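Local coordinates for protein family 88 glycosyl hydrolase (Bacteroides thetaiotaomicron, PDB 5NOA) that probably acts on arabinogalactans such as gum arabic in gut bacteria, as a polysaccharide lyase or a glycosyl hydrolase, at residues W231-L236 against Y297-G302; K238-L243 against K248-Y253. All blocks are in the same frame, centred on the assembly; numbering follows the deposited sequence.

Contact 1: residues W231-L236 against Y297-G302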
# COMPACT_ATOMS: atom_id res chain seq x y z
N TRP A 231 -3.49 -1.15 3.46
CA TRP A 231 -3.48 -0.89 2.04
C TRP A 231 -4.33 0.32 1.72
O TRP A 231 -3.95 1.20 0.93
CB TRP A 231 -4.04 -2.05 1.21
CG TRP A 231 -3.24 -3.33 1.18
CD1 TRP A 231 -3.68 -4.53 1.63
CD2 TRP A 231 -1.98 -3.58 0.56
NE1 TRP A 231 -2.76 -5.50 1.35
CE2 TRP A 231 -1.71 -4.95 0.70
CE3 TRP A 231 -1.04 -2.80 -0.12
CZ2 TRP A 231 -0.56 -5.55 0.20
CZ3 TRP A 231 0.09 -3.41 -0.64
CH2 TRP A 231 0.32 -4.77 -0.45
N VAL A 232 -5.50 0.42 2.33
CA VAL A 232 -6.42 1.50 2.00
C VAL A 232 -5.86 2.85 2.45
O VAL A 232 -5.90 3.84 1.71
CB VAL A 232 -7.83 1.27 2.56
CG1 VAL A 232 -8.74 2.43 2.16
CG2 VAL A 232 -8.42 -0.05 2.09
N LEU A 233 -5.38 2.92 3.69
CA LEU A 233 -4.90 4.20 4.20
C LEU A 233 -3.70 4.67 3.38
O LEU A 233 -3.59 5.86 3.03
CB LEU A 233 -4.54 4.11 5.68
CG LEU A 233 -4.21 5.44 6.32
CD1 LEU A 233 -5.49 6.22 6.59
CD2 LEU A 233 -3.49 5.25 7.66
N ALA A 234 -2.77 3.75 3.12
CA ALA A 234 -1.62 4.11 2.29
C ALA A 234 -2.01 4.49 0.87
O ALA A 234 -1.42 5.39 0.28
CB ALA A 234 -0.63 2.95 2.25
N GLY A 235 -3.00 3.80 0.33
CA GLY A 235 -3.49 4.14 -0.99
C GLY A 235 -4.12 5.50 -1.08
O GLY A 235 -3.88 6.24 -2.03
N LEU A 236 -4.91 5.86 -0.08
CA LEU A 236 -5.49 7.17 -0.03
C LEU A 236 -4.42 8.25 0.12
O LEU A 236 -4.53 9.32 -0.50
CB LEU A 236 -6.52 7.29 1.09
CG LEU A 236 -7.84 6.58 0.83
CD1 LEU A 236 -8.66 6.48 2.11
CD2 LEU A 236 -8.62 7.25 -0.29
N TYR A 297 3.21 4.71 7.60
CA TYR A 297 3.31 5.54 6.40
C TYR A 297 2.14 6.48 6.26
O TYR A 297 2.30 7.69 6.10
CB TYR A 297 3.40 4.69 5.12
CG TYR A 297 3.32 5.51 3.86
CD1 TYR A 297 4.31 6.41 3.53
CD2 TYR A 297 2.21 5.43 3.03
CE1 TYR A 297 4.24 7.16 2.38
CE2 TYR A 297 2.13 6.21 1.87
CZ TYR A 297 3.16 7.09 1.56
OH TYR A 297 3.11 7.87 0.41
N GLY A 298 0.92 5.93 6.26
CA GLY A 298 -0.25 6.76 5.92
C GLY A 298 -0.49 7.85 6.94
O GLY A 298 -0.81 8.98 6.59
N LEU A 299 -0.34 7.50 8.23
CA LEU A 299 -0.55 8.50 9.28
C LEU A 299 0.54 9.56 9.23
O LEU A 299 0.24 10.76 9.33
CB LEU A 299 -0.62 7.88 10.65
CG LEU A 299 -1.80 6.94 10.91
CD1 LEU A 299 -1.68 6.31 12.28
CD2 LEU A 299 -3.12 7.65 10.79
N GLN A 300 1.80 9.17 9.10
CA GLN A 300 2.84 10.19 9.04
C GLN A 300 2.70 11.03 7.80
O GLN A 300 2.91 12.25 7.83
CB GLN A 300 4.22 9.57 9.10
CG GLN A 300 5.34 10.64 9.20
CD GLN A 300 5.35 11.34 10.56
OE1 GLN A 300 5.88 10.80 11.52
NE2 GLN A 300 4.72 12.50 10.66
N TRP A 301 2.34 10.40 6.67
CA TRP A 301 2.16 11.16 5.44
C TRP A 301 1.06 12.17 5.63
O TRP A 301 1.17 13.35 5.26
CB TRP A 301 1.86 10.23 4.23
CG TRP A 301 1.83 11.01 2.97
CD1 TRP A 301 2.90 11.26 2.15
CD2 TRP A 301 0.72 11.73 2.41
NE1 TRP A 301 2.53 12.07 1.12
CE2 TRP A 301 1.22 12.41 1.27
CE3 TRP A 301 -0.62 11.89 2.75
CZ2 TRP A 301 0.42 13.26 0.50
CZ3 TRP A 301 -1.42 12.75 1.96
CH2 TRP A 301 -0.88 13.40 0.85
N GLY A 302 -0.05 11.75 6.22
CA GLY A 302 -1.17 12.68 6.42
C GLY A 302 -0.86 13.84 7.34
O GLY A 302 -1.35 14.97 7.11

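Contact 2: residues K238-L243 against K248-Y253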
# COMPACT_ATOMS: atom_id res chain seq x y z
N LYS A 238 -1.41 8.08 -1.13
CA LYS A 238 -0.82 8.23 -2.46
C LYS A 238 -1.73 8.96 -3.44
O LYS A 238 -1.25 9.76 -4.26
CB LYS A 238 -0.41 6.87 -2.98
CG LYS A 238 0.82 6.34 -2.27
CD LYS A 238 1.08 4.91 -2.62
CE LYS A 238 1.82 4.73 -3.88
NZ LYS A 238 3.22 5.25 -3.86
N VAL A 239 -3.04 8.76 -3.33
CA VAL A 239 -3.99 9.52 -4.14
C VAL A 239 -3.85 11.00 -3.82
O VAL A 239 -3.73 11.84 -4.75
CB VAL A 239 -5.44 9.06 -3.93
CG1 VAL A 239 -6.44 10.07 -4.45
CG2 VAL A 239 -5.67 7.72 -4.59
N LEU A 240 -3.89 11.35 -2.52
CA LEU A 240 -3.86 12.76 -2.15
C LEU A 240 -2.54 13.40 -2.49
O LEU A 240 -2.50 14.62 -2.70
CB LEU A 240 -4.19 12.91 -0.68
CG LEU A 240 -5.64 12.59 -0.38
CD1 LEU A 240 -5.91 12.59 1.13
CD2 LEU A 240 -6.61 13.52 -1.09
N LYS A 241 -1.46 12.63 -2.54
CA LYS A 241 -0.15 13.15 -2.96
C LYS A 241 -0.17 13.71 -4.38
O LYS A 241 0.41 14.76 -4.65
CB LYS A 241 0.91 12.05 -2.83
CG LYS A 241 2.32 12.47 -3.15
CD LYS A 241 3.26 11.28 -2.92
CE LYS A 241 4.71 11.60 -3.12
NZ LYS A 241 5.48 10.34 -3.02
N ASP A 242 -0.85 13.00 -5.28
CA ASP A 242 -0.76 13.32 -6.69
C ASP A 242 -2.01 13.91 -7.32
O ASP A 242 -1.92 14.45 -8.41
CB ASP A 242 -0.29 12.07 -7.44
CG ASP A 242 1.22 11.80 -7.19
OD1 ASP A 242 2.04 12.77 -6.97
OD2 ASP A 242 1.60 10.63 -7.19
N LEU A 243 -3.15 13.84 -6.66
CA LEU A 243 -4.38 14.36 -7.21
C LEU A 243 -4.30 15.88 -7.36
O LEU A 243 -3.84 16.57 -6.44
CB LEU A 243 -5.54 14.00 -6.27
CG LEU A 243 -6.95 14.24 -6.79
CD1 LEU A 243 -7.31 13.28 -7.91
CD2 LEU A 243 -7.97 14.12 -5.69
N LYS A 248 -12.70 17.73 -8.45
CA LYS A 248 -14.02 17.90 -7.84
C LYS A 248 -14.36 16.90 -6.77
O LYS A 248 -15.27 17.17 -5.97
CB LYS A 248 -15.11 17.86 -8.93
CG LYS A 248 -15.31 16.53 -9.62
CD LYS A 248 -16.35 16.72 -10.72
CE LYS A 248 -15.71 17.05 -12.04
NZ LYS A 248 -15.02 15.85 -12.56
N TYR A 249 -13.68 15.74 -6.74
CA TYR A 249 -13.94 14.71 -5.75
C TYR A 249 -12.94 14.73 -4.59
O TYR A 249 -13.06 13.92 -3.68
CB TYR A 249 -13.95 13.33 -6.40
CG TYR A 249 -14.99 13.19 -7.48
CD1 TYR A 249 -16.36 13.32 -7.20
CD2 TYR A 249 -14.61 12.93 -8.77
CE1 TYR A 249 -17.30 13.16 -8.20
CE2 TYR A 249 -15.53 12.78 -9.76
CZ TYR A 249 -16.86 12.90 -9.48
OH TYR A 249 -17.79 12.75 -10.49
N ARG A 250 -11.98 15.67 -4.59
CA ARG A 250 -10.87 15.64 -3.63
C ARG A 250 -11.34 15.69 -2.20
O ARG A 250 -10.80 14.98 -1.36
CB ARG A 250 -9.93 16.80 -3.93
CG ARG A 250 -8.68 16.86 -3.10
CD ARG A 250 -7.72 17.86 -3.71
NE ARG A 250 -6.47 18.01 -2.98
CZ ARG A 250 -6.26 18.90 -2.02
NH1 ARG A 250 -7.24 19.69 -1.61
NH2 ARG A 250 -5.06 18.94 -1.44
N GLN A 251 -12.37 16.48 -1.93
CA GLN A 251 -12.84 16.59 -0.55
C GLN A 251 -13.42 15.29 -0.01
O GLN A 251 -13.27 14.99 1.20
CB GLN A 251 -13.83 17.74 -0.35
CG GLN A 251 -14.11 18.04 1.11
CD GLN A 251 -12.88 18.52 1.85
OE1 GLN A 251 -12.17 19.40 1.38
NE2 GLN A 251 -12.61 17.93 2.98
N GLU A 252 -14.05 14.50 -0.89
CA GLU A 252 -14.53 13.18 -0.46
C GLU A 252 -13.39 12.28 -0.04
O GLU A 252 -13.48 11.55 0.96
CB GLU A 252 -15.33 12.50 -1.55
CG GLU A 252 -16.61 13.21 -1.93
CD GLU A 252 -17.35 12.56 -3.08
OE1 GLU A 252 -17.41 11.32 -3.13
OE2 GLU A 252 -17.86 13.30 -3.93
N TYR A 253 -12.29 12.32 -0.79
CA TYR A 253 -11.13 11.50 -0.45
C TYR A 253 -10.49 11.95 0.84
O TYR A 253 -10.11 11.13 1.68
CB TYR A 253 -10.07 11.50 -1.55
CG TYR A 253 -10.60 11.17 -2.92
CD1 TYR A 253 -11.63 10.25 -3.12
CD2 TYR A 253 -10.14 11.82 -4.01
CE1 TYR A 253 -12.11 9.98 -4.40
CE2 TYR A 253 -10.59 11.55 -5.29
CZ TYR A 253 -11.58 10.61 -5.47
OH TYR A 253 -12.03 10.32 -6.74
O HOH W 1 -4.24 16.42 -3.70

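Contact 1: residues W231-L236 against Y297-G302
Leu-233 lies against the bare backbone of Gly-298 where two nearly parallel helices, 226-242 and 289-304, run side by side in what is consistent with the (alpha/alpha)6-barrel expected of a six-hairpin glycosidase. The short segments cross at 30°, with their axes 8.5 Å apart at the closest point. The tight part is centred on Gly-298, which has no side chain and lets the backbones come together, its CA lying 4.7 Å from Ala-234 CA. Leu-233 holds CG anti to its backbone N (chi1 -172°), which carries the isobutyl end across to the other helix. There Leu-233 CG sits over Gly-298 CA, while Leu-233 CD2 reaches Leu-299 N at 3.9 Å. The same methyl touches CD2 of Leu-299, whose side chain crosses that of Leu-233 at about a right angle and also packs on Tyr-313, Val-316 and Val-317 of helix 310-328. One turn further on the packing across the pair loosens: the Trp-301 side chain comes no nearer than 5.2 Å to segment 231-236, and Leu-236 turns its end from the partner helix, onto Met-166 of helix 160-176. This looser side is still buried; Trp-301 packs there on Ala-237, Leu-240 and Lys-241 further along helix 226-242. On the flank of the tight region Tyr-297 presents the edge of its ring to Ala-234, and Trp-301 CB lies over one ring face, toward the rim. Ala-234 CB meets Tyr-297 CD2 at 3.9 Å, and Ala-234 O approaches Tyr-297 CE2 at 4.0 Å, in the plane of the ring.

Contact 2: residues K238-L243 against K248-Y253
Arg-250 and Leu-243 meet where helix 226-242 has just ended and helix 250-266 begins. Starting at its root, Arg-250 CB rests 3.8 Å from Leu-243 CD2. With CG anti to the backbone N (chi1 -176°), the next carbon of Arg-250, CG, stays beside that same methyl and also comes within 4.4 Å of Leu-240 CD2. From CG the chain is extended through CD, so it passes the leucines and brings Arg-250 NE to 2.8 Å from the oxygen of a water. That water lies in the plane of the guanidinium group, at its edge. It donates in turn to Leu-240 O in the last turn of the helix and Leu-243 O just beyond it, and with three bonds it ties the arginine to the helix terminus and the residue after it. Beyond the arginine the contact is apolar. Leu-243 CD2 also abuts the edge of the Tyr-253 ring, in its plane, 3.6 Å from CD2 of the tyrosine. Val-239 CG1 approaches the same ring atom from an oblique direction, and Leu-240 CD2 packs on Tyr-253 CB at 4.0 Å. One ring face of Tyr-253 is covered from within its own segment by Tyr-249 O, centred over it at 3.6 Å. Leu-185, His-186 and Leu-189 of helix 180-196 also pack on this tyrosine, while Met-166 and Thr-170 of helix 160-176 touch Val-239. Only four residues separate the two segments, and a short connection of this kind, closed by a small apolar core, is that of an alpha-alpha hairpin, the repeating element of (alpha/alpha)6-barrels.

Both contacts draw on helix 226-242: contact 1 uses its middle turns, and contact 2 its last turn and the residue beyond. The chain enters and leaves contact 2 between the two segments of contact 1, and helix 289-304 is the next helix after 250-266. The centres of the two contacts are about 12 Å apart, with contact 1 about 8 Å and contact 2 about 16 Å from the centre of the chain. They touch directly through aromatic side chains of segment 297-302: Trp-301 CZ2 lies 3.5 Å from Lys-241 CA, and Tyr-297 OH lies 3.8 Å from Lys-238 CG. These two approaches are plain packing within the helical scaffold.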